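Local coordinates for protein laccase (Uncultured bacterium, PDB 4F7K) that probably oxidises phenolic and related substrates while reducing dioxygen to water, as copper-dependent laccases of the multicopper oxidase family do, at residues 42-47 against 88-93; 183-188 against 234-239; 207-212 against 273-278. All blocks are in the same frame, centred on the assembly; numbering follows the deposited sequence. Where two conformers were deposited one is given.

Overall arrangement
The three contacts lie in the first two domains of a three-domain multicopper oxidase. Interaction 1 pairs strands 44-51 and 86-92 in a sheet of the first cupredoxin-type domain. About 27 Å away, centre to centre, interaction 2 joins strands 183-190 and 232-239 inside the six-stranded sheet of the second. Interaction 3 lies about 9 Å from interaction 2, again between centres, and brings together strand 204-211, the next neighbour of 232-239 in that sheet, and the loop segment 273-278. Along the chain interaction 1 closes first, whereas the segments of interactions 2 and 3 alternate. Interaction 3, helped by R183 of interaction 2, ties the loop between strands 256-261 and 290-295 to the second domain's sheet.

Interaction 1 (42-47 against 88-93); sequences GEVFDI and EYSFRA
F45 and F91 form the central bump and hollow between antiparallel strands 44-47 and 88-92, part of one sheet of a cupredoxin-type beta-sandwich. The rings lie at 25° to each other but are slid apart and barely overlap: F45 CD2 meets F91 CE1 at their rims, 3.6 Å apart, and F45 CB sits over the F91 face, 4.0 Å from that ring's centroid. F91 CG lies between the backbone N and the carbonyl carbon (chi1 52°), and the ring's end comes nearer to strand 44-47. The methyl of A93 fits at the edge of the F45 ring, with CB 3.7 Å from F45 CE2, where alanine is small enough to leave the ring room. Farther along, I47 CD1 comes obliquely to F91, 4.2 Å from CZ. These groups are apolar, as suits a face that meets the opposing sheet (L37, L119, V121, W61) and the loop residue L64. The opposite face, with V44 and R92, is more open. There V44 CG2 lies over one face of the R92 guanidinium, 3.4 Å from NH1. G42 adopts a positive phi that would jam any side chain against the preceding carbonyl, and its O accepts R92 NH1 at 3.0 Å, near the guanidinium plane.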
ATOM      1  N   GLY A  42      11.033 -15.552   2.672  1.00 53.01           N
ATOM      2  CA  GLY A  42      12.403 -16.077   2.773  1.00 54.41           C
ATOM      3  C   GLY A  42      13.070 -16.210   1.420  1.00 54.56           C
ATOM      4  O   GLY A  42      14.302 -16.358   1.330  1.00 55.53           O
ATOM      5  N   GLU A  43      12.252 -16.147   0.364  1.00 52.79           N
ATOM      6  CA  GLU A  43      12.723 -16.341  -1.007  1.00 52.98           C
ATOM      7  C   GLU A  43      13.157 -15.042  -1.692  1.00 51.41           C
ATOM      8  O   GLU A  43      12.870 -13.939  -1.238  1.00 50.32           O
ATOM      9  CB  GLU A  43      11.648 -16.986  -1.871  1.00 52.85           C
ATOM     10  CG  GLU A  43      11.239 -18.413  -1.543  1.00 55.05           C
ATOM     11  CD  GLU A  43      10.210 -18.961  -2.563  1.00 57.93           C
ATOM     12  OE1 GLU A  43       9.426 -18.154  -3.186  1.00 54.65           O
ATOM     13  OE2 GLU A  43      10.185 -20.208  -2.732  1.00 59.35           O
ATOM     14  N   VAL A  44      13.845 -15.203  -2.807  1.00 51.74           N
ATOM     15  CA  VAL A  44      14.415 -14.091  -3.527  1.00 51.62           C
ATOM     16  C   VAL A  44      13.478 -13.649  -4.634  1.00 49.33           C
ATOM     17  O   VAL A  44      12.996 -14.481  -5.401  1.00 50.39           O
ATOM     18  CB  VAL A  44      15.790 -14.454  -4.141  1.00 52.73           C
ATOM     19  CG1 VAL A  44      16.496 -13.201  -4.638  1.00 52.68           C
ATOM     20  CG2 VAL A  44      16.643 -15.145  -3.125  1.00 56.35           C
ATOM     21  N   PHE A  45      13.196 -12.353  -4.671  1.00 47.61           N
ATOM     22  CA  PHE A  45      12.600 -11.691  -5.832  1.00 45.58           C
ATOM     23  C   PHE A  45      13.748 -11.214  -6.694  1.00 44.99           C
ATOM     24  O   PHE A  45      14.599 -10.451  -6.235  1.00 45.00           O
ATOM     25  CB  PHE A  45      11.846 -10.425  -5.414  1.00 44.17           C
ATOM     26  CG  PHE A  45      10.464 -10.662  -4.892  1.00 45.24           C
ATOM     27  CD1 PHE A  45       9.368 -10.678  -5.766  1.00 45.41           C
ATOM     28  CD2 PHE A  45      10.235 -10.815  -3.515  1.00 46.22           C
ATOM     29  CE1 PHE A  45       8.061 -10.864  -5.262  1.00 44.57           C
ATOM     30  CE2 PHE A  45       8.937 -11.007  -3.009  1.00 44.07           C
ATOM     31  CZ  PHE A  45       7.854 -11.033  -3.886  1.00 43.63           C
ATOM     32  N   ASP A  46      13.779 -11.667  -7.937  1.00 44.80           N
ATOM     33  CA  ASP A  46      14.754 -11.202  -8.904  0.50 45.12           C
ATOM     34  C   ASP A  46      13.977 -10.506 -10.038  1.00 43.45           C
ATOM     35  O   ASP A  46      13.289 -11.175 -10.805  1.00 43.44           O
ATOM     36  CB  ASP A  46      15.586 -12.391  -9.408  0.50 46.93           C
ATOM     37  CG  ASP A  46      16.496 -12.990  -8.316  0.50 49.61           C
ATOM     38  OD1 ASP A  46      17.298 -12.238  -7.728  0.50 50.27           O
ATOM     39  OD2 ASP A  46      16.433 -14.214  -8.055  0.50 51.31           O
ATOM     40  N   ILE A  47      14.090  -9.181 -10.126  1.00 41.84           N
ATOM     41  CA  ILE A  47      13.261  -8.359 -11.012  1.00 39.32           C
ATOM     42  C   ILE A  47      14.131  -7.514 -11.949  1.00 39.25           C
ATOM     43  O   ILE A  47      14.978  -6.750 -11.487  1.00 40.49           O
ATOM     44  CB  ILE A  47      12.318  -7.477 -10.151  1.00 38.04           C
ATOM     45  CG1 ILE A  47      11.321  -8.386  -9.426  1.00 39.22           C
ATOM     46  CG2 ILE A  47      11.569  -6.410 -10.994  1.00 36.21           C
ATOM     47  CD1 ILE A  47      10.824  -7.871  -8.025  1.00 41.66           C
ATOM     48  N   GLU A  88      18.482  -4.059 -12.144  1.00 42.93           N
ATOM     49  CA  GLU A  88      18.228  -5.382 -11.620  1.00 43.66           C
ATOM     50  C   GLU A  88      17.869  -5.270 -10.134  1.00 42.46           C
ATOM     51  O   GLU A  88      18.718  -4.898  -9.302  1.00 42.98           O
ATOM     52  CB  GLU A  88      19.489  -6.238 -11.816  1.00 46.03           C
ATOM     53  CG  GLU A  88      19.205  -7.711 -12.025  1.00 49.49           C
ATOM     54  CD  GLU A  88      19.289  -8.135 -13.489  0.50 51.36           C
ATOM     55  OE1 GLU A  88      20.250  -8.857 -13.856  0.50 52.52           O
ATOM     56  OE2 GLU A  88      18.400  -7.742 -14.267  0.50 49.63           O
ATOM     57  N   TYR A  89      16.609  -5.533  -9.798  1.00 40.65           N
ATOM     58  CA  TYR A  89      16.225  -5.553  -8.370  1.00 40.64           C
ATOM     59  C   TYR A  89      16.240  -6.964  -7.836  1.00 41.77           C
ATOM     60  O   TYR A  89      15.514  -7.840  -8.317  1.00 42.09           O
ATOM     61  CB  TYR A  89      14.850  -4.935  -8.119  1.00 38.32           C
ATOM     62  CG  TYR A  89      14.809  -3.448  -8.354  1.00 37.06           C
ATOM     63  CD1 TYR A  89      15.242  -2.555  -7.359  1.00 35.48           C
ATOM     64  CD2 TYR A  89      14.339  -2.921  -9.582  1.00 33.51           C
ATOM     65  CE1 TYR A  89      15.205  -1.162  -7.560  1.00 34.67           C
ATOM     66  CE2 TYR A  89      14.311  -1.520  -9.795  1.00 34.01           C
ATOM     67  CZ  TYR A  89      14.743  -0.661  -8.775  1.00 34.74           C
ATOM     68  OH  TYR A  89      14.704   0.692  -8.963  1.00 36.19           O
ATOM     69  N   SER A  90      17.049  -7.190  -6.826  1.00 42.93           N
ATOM     70  CA  SER A  90      17.132  -8.516  -6.263  1.00 44.38           C
ATOM     71  C   SER A  90      17.218  -8.491  -4.736  1.00 44.49           C
ATOM     72  O   SER A  90      18.201  -8.023  -4.172  1.00 46.13           O
ATOM     73  CB  SER A  90      18.304  -9.267  -6.885  1.00 45.64           C
ATOM     74  OG  SER A  90      18.646 -10.351  -6.057  1.00 51.95           O
ATOM     75  N   PHE A  91      16.183  -9.001  -4.078  1.00 43.16           N
ATOM     76  CA  PHE A  91      16.129  -9.008  -2.621  1.00 44.44           C
ATOM     77  C   PHE A  91      15.325 -10.193  -2.101  1.00 44.94           C
ATOM     78  O   PHE A  91      14.401 -10.692  -2.773  1.00 42.98           O
ATOM     79  CB  PHE A  91      15.485  -7.708  -2.125  1.00 42.57           C
ATOM     80  CG  PHE A  91      14.165  -7.420  -2.773  1.00 40.22           C
ATOM     81  CD1 PHE A  91      12.988  -7.870  -2.201  1.00 38.66           C
ATOM     82  CD2 PHE A  91      14.102  -6.710  -3.973  1.00 38.03           C
ATOM     83  CE1 PHE A  91      11.778  -7.621  -2.807  1.00 36.09           C
ATOM     84  CE2 PHE A  91      12.893  -6.452  -4.582  1.00 35.11           C
ATOM     85  CZ  PHE A  91      11.733  -6.901  -4.007  1.00 34.91           C
ATOM     86  N   ARG A  92      15.691 -10.633  -0.898  1.00 47.69           N
ATOM     87  CA  ARG A  92      14.931 -11.634  -0.146  1.00 49.18           C
ATOM     88  C   ARG A  92      13.802 -10.906   0.580  1.00 48.48           C
ATOM     89  O   ARG A  92      14.024  -9.838   1.156  1.00 50.30           O
ATOM     90  CB  ARG A  92      15.836 -12.387   0.841  1.00 51.56           C
ATOM     91  CG  ARG A  92      16.764 -13.415   0.162  1.00 52.61           C
ATOM     92  CD  ARG A  92      17.421 -14.415   1.159  1.00 55.74           C
ATOM     93  NE  ARG A  92      18.419 -15.293   0.523  1.00 53.88           N
ATOM     94  CZ  ARG A  92      18.132 -16.437  -0.096  0.60 53.92           C
ATOM     95  NH1 ARG A  92      16.873 -16.862  -0.163  0.60 51.10           N
ATOM     96  NH2 ARG A  92      19.108 -17.168  -0.643  0.60 54.26           N
ATOM     97  N   ALA A  93      12.587 -11.441   0.522  1.00 47.68           N
ATOM     98  CA  ALA A  93      11.475 -10.854   1.267  1.00 46.55           C
ATOM     99  C   ALA A  93      11.332 -11.597   2.589  1.00 47.89           C
ATOM    100  O   ALA A  93      11.081 -12.801   2.600  1.00 50.23           O
ATOM    101  CB  ALA A  93      10.176 -10.892   0.455  1.00 44.96           C
TER

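Interaction 2 (183-188 against 234-239); sequences RVRLRL and DIIADV
R183 and D238 face each other as a non-hydrogen-bonded pair of antiparallel strands, and their flat ends lie almost in one plane, only 23° apart. The guanidinium comes side-on: NE reaches D238 OD1 at 2.7 Å, and NH2 meets the syn lone pair of OD2 at 3.0 Å. A bend at chi3 (-79°) turns NE toward the carboxylate. NH2 also bonds S273 O, and NH1 bonds E274 O, so an alanine in place of R183 would probably leave D238 without its charge partner and those carbonyls without these donors.

R185 approaches D234 quite differently. Its chain is extended, its guanidinium stands at 87° to the carboxylate, and both donors converge on one oxygen: NH2 at 2.8 Å and NE at 3.2 Å from D234 OD2. R187 lies alongside D234 and completes a salt-bridge network, though its own bridge to OD2 is long and no N-H points at that oxygen. Its NH2 hovers over the centre of the R185 guanidinium, 3.3 Å above that plane. The like charges are probably made tolerable by the acids around them, since R187 NE pairs with D132 and R185 NH1 with E123, while T98 hydrogen-bonds to D234 OD1. Long arginines suit this place because each can reach more than one partner.

Between the R183-D238 pair and this network, I236 packs with both branches: CG2 lies 4.0 Å from R183 CD, and CG1 rests on R185 CG. The opposite face is purely apolar. I235 CD1 touches L188 CD2 at 3.9 Å, and V184 meets V239. This antiparallel pair belongs to the six-stranded sheet of the cupredoxin-like second domain, whose apolar face here packs through L186 and L188 on F247 of the other sheet.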
ATOM      1  N   ARG A 183     -14.864 -19.026   2.000  1.00 55.55           N
ATOM      2  CA  ARG A 183     -14.036 -18.205   2.867  1.00 53.96           C
ATOM      3  C   ARG A 183     -13.067 -17.425   2.005  1.00 50.30           C
ATOM      4  O   ARG A 183     -12.251 -18.022   1.308  1.00 49.49           O
ATOM      5  CB  ARG A 183     -13.248 -19.057   3.856  1.00 55.60           C
ATOM      6  CG  ARG A 183     -12.360 -18.196   4.755  1.00 53.52           C
ATOM      7  CD  ARG A 183     -12.064 -18.866   6.060  1.00 54.57           C
ATOM      8  NE  ARG A 183     -13.175 -18.749   6.990  1.00 53.55           N
ATOM      9  CZ  ARG A 183     -13.138 -19.179   8.244  1.00 56.33           C
ATOM     10  NH1 ARG A 183     -12.046 -19.759   8.721  1.00 56.74           N
ATOM     11  NH2 ARG A 183     -14.197 -19.022   9.018  1.00 55.95           N
ATOM     12  N   VAL A 184     -13.146 -16.097   2.053  1.00 48.67           N
ATOM     13  CA  VAL A 184     -12.248 -15.276   1.234  1.00 45.33           C
ATOM     14  C   VAL A 184     -11.221 -14.516   2.042  1.00 44.10           C
ATOM     15  O   VAL A 184     -11.534 -13.979   3.096  1.00 45.19           O
ATOM     16  CB  VAL A 184     -13.013 -14.287   0.311  1.00 44.35           C
ATOM     17  CG1 VAL A 184     -13.938 -15.042  -0.618  1.00 46.07           C
ATOM     18  CG2 VAL A 184     -13.772 -13.220   1.130  1.00 43.48           C
ATOM     19  N   ARG A 185      -9.993 -14.474   1.533  1.00 42.80           N
ATOM     20  CA  ARG A 185      -8.988 -13.511   1.975  1.00 41.47           C
ATOM     21  C   ARG A 185      -9.029 -12.282   1.045  1.00 39.23           C
ATOM     22  O   ARG A 185      -8.912 -12.419  -0.159  1.00 38.57           O
ATOM     23  CB  ARG A 185      -7.593 -14.150   1.993  1.00 42.36           C
ATOM     24  CG  ARG A 185      -6.517 -13.264   2.621  1.00 41.34           C
ATOM     25  CD  ARG A 185      -5.179 -13.967   2.657  1.00 41.67           C
ATOM     26  NE  ARG A 185      -4.158 -13.166   3.347  1.00 43.66           N
ATOM     27  CZ  ARG A 185      -3.024 -13.666   3.861  1.00 44.09           C
ATOM     28  NH1 ARG A 185      -2.760 -14.960   3.739  1.00 46.42           N
ATOM     29  NH2 ARG A 185      -2.137 -12.871   4.471  1.00 40.44           N
ATOM     30  N   LEU A 186      -9.262 -11.110   1.633  1.00 37.92           N
ATOM     31  CA  LEU A 186      -9.359  -9.860   0.930  1.00 36.53           C
ATOM     32  C   LEU A 186      -8.210  -8.931   1.355  1.00 35.44           C
ATOM     33  O   LEU A 186      -8.167  -8.478   2.502  1.00 36.51           O
ATOM     34  CB  LEU A 186     -10.733  -9.203   1.210  1.00 36.67           C
ATOM     35  CG  LEU A 186     -11.983 -10.014   0.818  1.00 35.76           C
ATOM     36  CD1 LEU A 186     -13.223  -9.373   1.372  1.00 35.74           C
ATOM     37  CD2 LEU A 186     -12.118 -10.160  -0.691  1.00 32.58           C
ATOM     38  N   ARG A 187      -7.292  -8.691   0.417  1.00 33.31           N
ATOM     39  CA  ARG A 187      -6.092  -7.851   0.587  1.00 32.06           C
ATOM     40  C   ARG A 187      -6.318  -6.434   0.071  1.00 31.27           C
ATOM     41  O   ARG A 187      -6.207  -6.170  -1.143  1.00 30.05           O
ATOM     42  CB  ARG A 187      -4.902  -8.499  -0.126  1.00 31.83           C
ATOM     43  CG  ARG A 187      -4.555  -9.923   0.427  1.00 33.49           C
ATOM     44  CD  ARG A 187      -3.408 -10.472  -0.359  1.00 33.65           C
ATOM     45  NE  ARG A 187      -3.146 -11.893  -0.140  1.00 36.65           N
ATOM     46  CZ  ARG A 187      -2.099 -12.374   0.545  1.00 37.37           C
ATOM     47  NH1 ARG A 187      -1.237 -11.546   1.130  1.00 32.43           N
ATOM     48  NH2 ARG A 187      -1.928 -13.697   0.654  1.00 36.00           N
ATOM     49  N   LEU A 188      -6.664  -5.536   0.997  1.00 30.87           N
ATOM     50  CA  LEU A 188      -7.097  -4.212   0.625  1.00 30.99           C
ATOM     51  C   LEU A 188      -5.885  -3.335   0.595  1.00 30.68           C
ATOM     52  O   LEU A 188      -5.083  -3.329   1.527  1.00 30.88           O
ATOM     53  CB  LEU A 188      -8.105  -3.622   1.633  1.00 31.80           C
ATOM     54  CG  LEU A 188      -9.589  -4.008   1.565  1.00 32.66           C
ATOM     55  CD1 LEU A 188      -9.863  -5.501   1.516  1.00 32.04           C
ATOM     56  CD2 LEU A 188     -10.318  -3.372   2.770  1.00 34.40           C
ATOM     57  N   ASP A 234      -5.452  -6.638   5.599  1.00 37.52           N
ATOM     58  CA  ASP A 234      -5.901  -7.979   5.198  1.00 39.17           C
ATOM     59  C   ASP A 234      -7.182  -8.368   5.957  1.00 40.19           C
ATOM     60  O   ASP A 234      -7.272  -8.212   7.157  1.00 42.05           O
ATOM     61  CB  ASP A 234      -4.809  -9.041   5.471  1.00 40.21           C
ATOM     62  CG  ASP A 234      -3.846  -9.227   4.304  1.00 41.32           C
ATOM     63  OD1 ASP A 234      -3.736  -8.328   3.425  1.00 42.31           O
ATOM     64  OD2 ASP A 234      -3.196 -10.295   4.244  1.00 42.53           O
ATOM     65  N   ILE A 235      -8.159  -8.899   5.244  1.00 40.06           N
ATOM     66  CA  ILE A 235      -9.401  -9.327   5.846  1.00 41.32           C
ATOM     67  C   ILE A 235      -9.667 -10.785   5.492  1.00 42.89           C
ATOM     68  O   ILE A 235      -9.588 -11.189   4.332  1.00 40.51           O
ATOM     69  CB  ILE A 235     -10.576  -8.432   5.422  1.00 41.20           C
ATOM     70  CG1 ILE A 235     -10.526  -7.122   6.228  1.00 41.27           C
ATOM     71  CG2 ILE A 235     -11.925  -9.137   5.621  1.00 42.70           C
ATOM     72  CD1 ILE A 235     -11.073  -5.951   5.553  1.00 41.63           C
ATOM     73  N   ILE A 236      -9.953 -11.596   6.514  1.00 45.14           N
ATOM     74  CA  ILE A 236     -10.484 -12.889   6.200  1.00 47.03           C
ATOM     75  C   ILE A 236     -11.931 -12.895   6.655  1.00 48.79           C
ATOM     76  O   ILE A 236     -12.247 -12.483   7.765  1.00 50.62           O
ATOM     77  CB  ILE A 236      -9.636 -14.017   6.816  1.00 49.44           C
ATOM     78  CG1 ILE A 236      -8.279 -14.064   6.090  1.00 48.20           C
ATOM     79  CG2 ILE A 236     -10.372 -15.340   6.724  1.00 49.60           C
ATOM     80  CD1 ILE A 236      -7.177 -14.798   6.902  1.00 51.49           C
ATOM     81  N   ALA A 237     -12.809 -13.361   5.781  1.00 48.59           N
ATOM     82  CA  ALA A 237     -14.216 -13.349   6.064  1.00 49.89           C
ATOM     83  C   ALA A 237     -14.909 -14.434   5.266  1.00 51.33           C
ATOM     84  O   ALA A 237     -14.360 -14.956   4.288  1.00 49.81           O
ATOM     85  CB  ALA A 237     -14.810 -11.972   5.750  1.00 48.09           C
ATOM     86  N   ASP A 238     -16.110 -14.787   5.723  1.00 54.06           N
ATOM     87  CA  ASP A 238     -16.946 -15.768   5.062  1.00 55.76           C
ATOM     88  C   ASP A 238     -18.009 -15.025   4.279  1.00 54.93           C
ATOM     89  O   ASP A 238     -18.540 -14.000   4.746  1.00 54.18           O
ATOM     90  CB  ASP A 238     -17.615 -16.676   6.101  1.00 59.56           C
ATOM     91  CG  ASP A 238     -16.609 -17.523   6.892  1.00 62.24           C
ATOM     92  OD1 ASP A 238     -15.750 -18.193   6.275  1.00 60.56           O
ATOM     93  OD2 ASP A 238     -16.690 -17.524   8.143  1.00 65.68           O
ATOM     94  N   VAL A 239     -18.325 -15.538   3.095  1.00 54.74           N
ATOM     95  CA  VAL A 239     -19.368 -14.947   2.268  1.00 55.23           C
ATOM     96  C   VAL A 239     -20.725 -15.357   2.826  1.00 59.34           C
ATOM     97  O   VAL A 239     -21.106 -16.542   2.752  1.00 61.46           O
ATOM     98  CB  VAL A 239     -19.244 -15.393   0.812  1.00 54.24           C
ATOM     99  CG1 VAL A 239     -20.326 -14.737  -0.031  1.00 53.29           C
ATOM    100  CG2 VAL A 239     -17.840 -15.075   0.277  1.00 51.76           C
TER

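Interaction 3 (207-212 against 273-278)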
ATOM      1  N   LYS A 207     -12.932 -10.736   9.890  1.00 52.01           N
ATOM      2  CA  LYS A 207     -12.046  -9.880  10.679  1.00 51.84           C
ATOM      3  C   LYS A 207     -10.813  -9.384   9.946  1.00 49.08           C
ATOM      4  O   LYS A 207     -10.226 -10.108   9.136  1.00 47.97           O
ATOM      5  CB  LYS A 207     -11.554 -10.630  11.928  1.00 55.14           C
ATOM      6  CG  LYS A 207     -12.620 -11.267  12.798  1.00 59.42           C
ATOM      7  CD  LYS A 207     -13.388 -10.259  13.652  1.00 62.92           C
ATOM      8  CE  LYS A 207     -14.582 -10.976  14.352  1.00 70.80           C
ATOM      9  NZ  LYS A 207     -15.850 -10.834  13.533  1.00 70.48           N
ATOM     10  N   VAL A 208     -10.406  -8.155  10.274  1.00 47.76           N
ATOM     11  CA  VAL A 208      -9.071  -7.669   9.930  1.00 45.85           C
ATOM     12  C   VAL A 208      -8.026  -8.556  10.612  1.00 46.80           C
ATOM     13  O   VAL A 208      -8.010  -8.641  11.813  1.00 49.34           O
ATOM     14  CB  VAL A 208      -8.840  -6.198  10.370  1.00 45.07           C
ATOM     15  CG1 VAL A 208      -7.448  -5.745   9.978  1.00 44.50           C
ATOM     16  CG2 VAL A 208      -9.870  -5.260   9.724  1.00 45.03           C
ATOM     17  N   VAL A 209      -7.148  -9.178   9.834  1.00 45.52           N
ATOM     18  CA  VAL A 209      -6.092 -10.026  10.373  1.00 47.32           C
ATOM     19  C   VAL A 209      -4.668  -9.480  10.207  1.00 46.80           C
ATOM     20  O   VAL A 209      -3.746  -9.991  10.854  1.00 49.52           O
ATOM     21  CB  VAL A 209      -6.170 -11.461   9.809  1.00 47.94           C
ATOM     22  CG1 VAL A 209      -7.501 -12.099  10.202  1.00 47.65           C
ATOM     23  CG2 VAL A 209      -5.980 -11.437   8.249  1.00 45.37           C
ATOM     24  N   ALA A 210      -4.484  -8.471   9.355  1.00 44.47           N
ATOM     25  CA  ALA A 210      -3.183  -7.787   9.223  1.00 43.80           C
ATOM     26  C   ALA A 210      -3.317  -6.322   8.806  1.00 41.17           C
ATOM     27  O   ALA A 210      -4.300  -5.934   8.174  1.00 39.58           O
ATOM     28  CB  ALA A 210      -2.268  -8.534   8.221  1.00 43.08           C
ATOM     29  N   LEU A 211      -2.329  -5.513   9.179  1.00 40.91           N
ATOM     30  CA  LEU A 211      -2.220  -4.153   8.640  1.00 39.03           C
ATOM     31  C   LEU A 211      -0.813  -3.914   8.098  1.00 38.31           C
ATOM     32  O   LEU A 211       0.186  -4.274   8.754  1.00 38.65           O
ATOM     33  CB  LEU A 211      -2.594  -3.088   9.672  1.00 39.97           C
ATOM     34  CG  LEU A 211      -3.950  -3.250  10.376  1.00 41.41           C
ATOM     35  CD1 LEU A 211      -3.994  -2.449  11.679  1.00 41.58           C
ATOM     36  CD2 LEU A 211      -5.107  -2.858   9.462  1.00 35.72           C
ATOM     37  N   ASP A 212      -0.744  -3.311   6.904  1.00 35.15           N
ATOM     38  CA  ASP A 212       0.543  -3.009   6.277  1.00 34.85           C
ATOM     39  C   ASP A 212       1.481  -4.234   6.204  1.00 35.90           C
ATOM     40  O   ASP A 212       2.689  -4.146   6.441  1.00 36.60           O
ATOM     41  CB  ASP A 212       1.207  -1.826   6.963  1.00 35.83           C
ATOM     42  CG  ASP A 212       0.408  -0.522   6.792  1.00 36.11           C
ATOM     43  OD1 ASP A 212      -0.630  -0.529   6.102  1.00 35.62           O
ATOM     44  OD2 ASP A 212       0.829   0.512   7.345  1.00 34.23           O
ATOM     45  N   SER A 273     -16.050 -22.262  11.109  1.00 84.30           N
ATOM     46  CA  SER A 273     -14.836 -22.224  11.922  1.00 84.90           C
ATOM     47  C   SER A 273     -14.486 -20.804  12.327  1.00 82.08           C
ATOM     48  O   SER A 273     -14.938 -19.831  11.702  1.00 78.48           O
ATOM     49  CB  SER A 273     -13.651 -22.849  11.172  1.00 84.31           C
ATOM     50  N   GLU A 274     -13.680 -20.698  13.379  1.00 83.52           N
ATOM     51  CA  GLU A 274     -13.098 -19.426  13.782  1.00 81.40           C
ATOM     52  C   GLU A 274     -12.267 -18.837  12.631  1.00 77.29           C
ATOM     53  O   GLU A 274     -11.587 -19.575  11.905  1.00 77.08           O
ATOM     54  CB  GLU A 274     -12.204 -19.633  15.008  1.00 84.12           C
ATOM     55  N   ILE A 275     -12.326 -17.520  12.449  1.00 74.09           N
ATOM     56  CA  ILE A 275     -11.377 -16.874  11.559  1.00 70.89           C
ATOM     57  C   ILE A 275     -10.022 -16.909  12.271  1.00 71.89           C
ATOM     58  O   ILE A 275      -9.860 -16.287  13.325  1.00 72.95           O
ATOM     59  CB  ILE A 275     -11.768 -15.416  11.204  1.00 67.79           C
ATOM     60  CG1 ILE A 275     -12.807 -15.377  10.080  1.00 66.81           C
ATOM     61  CG2 ILE A 275     -10.553 -14.644  10.791  1.00 65.38           C
ATOM     62  CD1 ILE A 275     -14.242 -15.432  10.569  1.00 70.21           C
ATOM     63  N   PRO A 276      -9.042 -17.633  11.698  1.00 72.05           N
ATOM     64  CA  PRO A 276      -7.768 -17.818  12.394  1.00 73.27           C
ATOM     65  C   PRO A 276      -6.946 -16.523  12.354  1.00 70.05           C
ATOM     66  O   PRO A 276      -7.228 -15.634  11.543  1.00 66.87           O
ATOM     67  CB  PRO A 276      -7.090 -18.897  11.558  1.00 73.42           C
ATOM     68  CG  PRO A 276      -7.540 -18.556  10.143  1.00 70.80           C
ATOM     69  CD  PRO A 276      -8.974 -18.101  10.296  1.00 70.22           C
ATOM     70  N   ALA A 277      -5.955 -16.413  13.232  1.00 71.03           N
ATOM     71  CA  ALA A 277      -5.000 -15.316  13.153  1.00 68.31           C
ATOM     72  C   ALA A 277      -3.851 -15.713  12.220  1.00 66.76           C
ATOM     73  O   ALA A 277      -3.533 -16.900  12.075  1.00 68.54           O
ATOM     74  CB  ALA A 277      -4.476 -14.973  14.538  1.00 70.19           C
ATOM     75  N   LEU A 278      -3.229 -14.722  11.591  1.00 63.15           N
ATOM     76  CA  LEU A 278      -2.038 -14.972  10.768  1.00 62.21           C
ATOM     77  C   LEU A 278      -0.795 -15.236  11.643  1.00 64.26           C
ATOM     78  O   LEU A 278      -0.655 -14.641  12.716  1.00 65.24           O
ATOM     79  CB  LEU A 278      -1.786 -13.811   9.785  1.00 57.72           C
ATOM     80  CG  LEU A 278      -2.841 -13.606   8.689  1.00 56.10           C
ATOM     81  CD1 LEU A 278      -2.555 -12.355   7.891  1.00 52.94           C
ATOM     82  CD2 LEU A 278      -2.938 -14.809   7.750  1.00 55.53           C
TER
HETATM   83  O   HOH W   1      -3.489 -11.978  12.548  1.00  9.11           O
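V209 O and L278 N are bridged by one water, which donates to V209 O at 2.6 Å and accepts from L278 N at 2.9 Å. V209 is the first residue of a classic beta bulge in strand 204-211: it and A210 both face D234 of the neighbouring strand 232-239, in the six-stranded sheet of the second domain. Its psi of -15° breaks the extended run. Loop segment 273-278 passes over this strand in nearly the same direction without joining the sheet, so side chains do most of the work. V209 crosses both its partners at about a right angle and offers one branch to each. CG2, held between the backbone N and the carbonyl carbon, meets L278 CD1 at 3.6 Å, and CG1 lies 4.0 Å from I275 CG2. L278 also spans to the next residue, where the small methyl of A210 lets CD1 lie against it, 3.8 Å from A210 CB. P127 and P215 pack on L278 as well, a fitting place for a leucine. K207 sends its charged end to E221, while the first carbons of its chain lie near I275, with K207 CB 4.3 Å from I275 CG2.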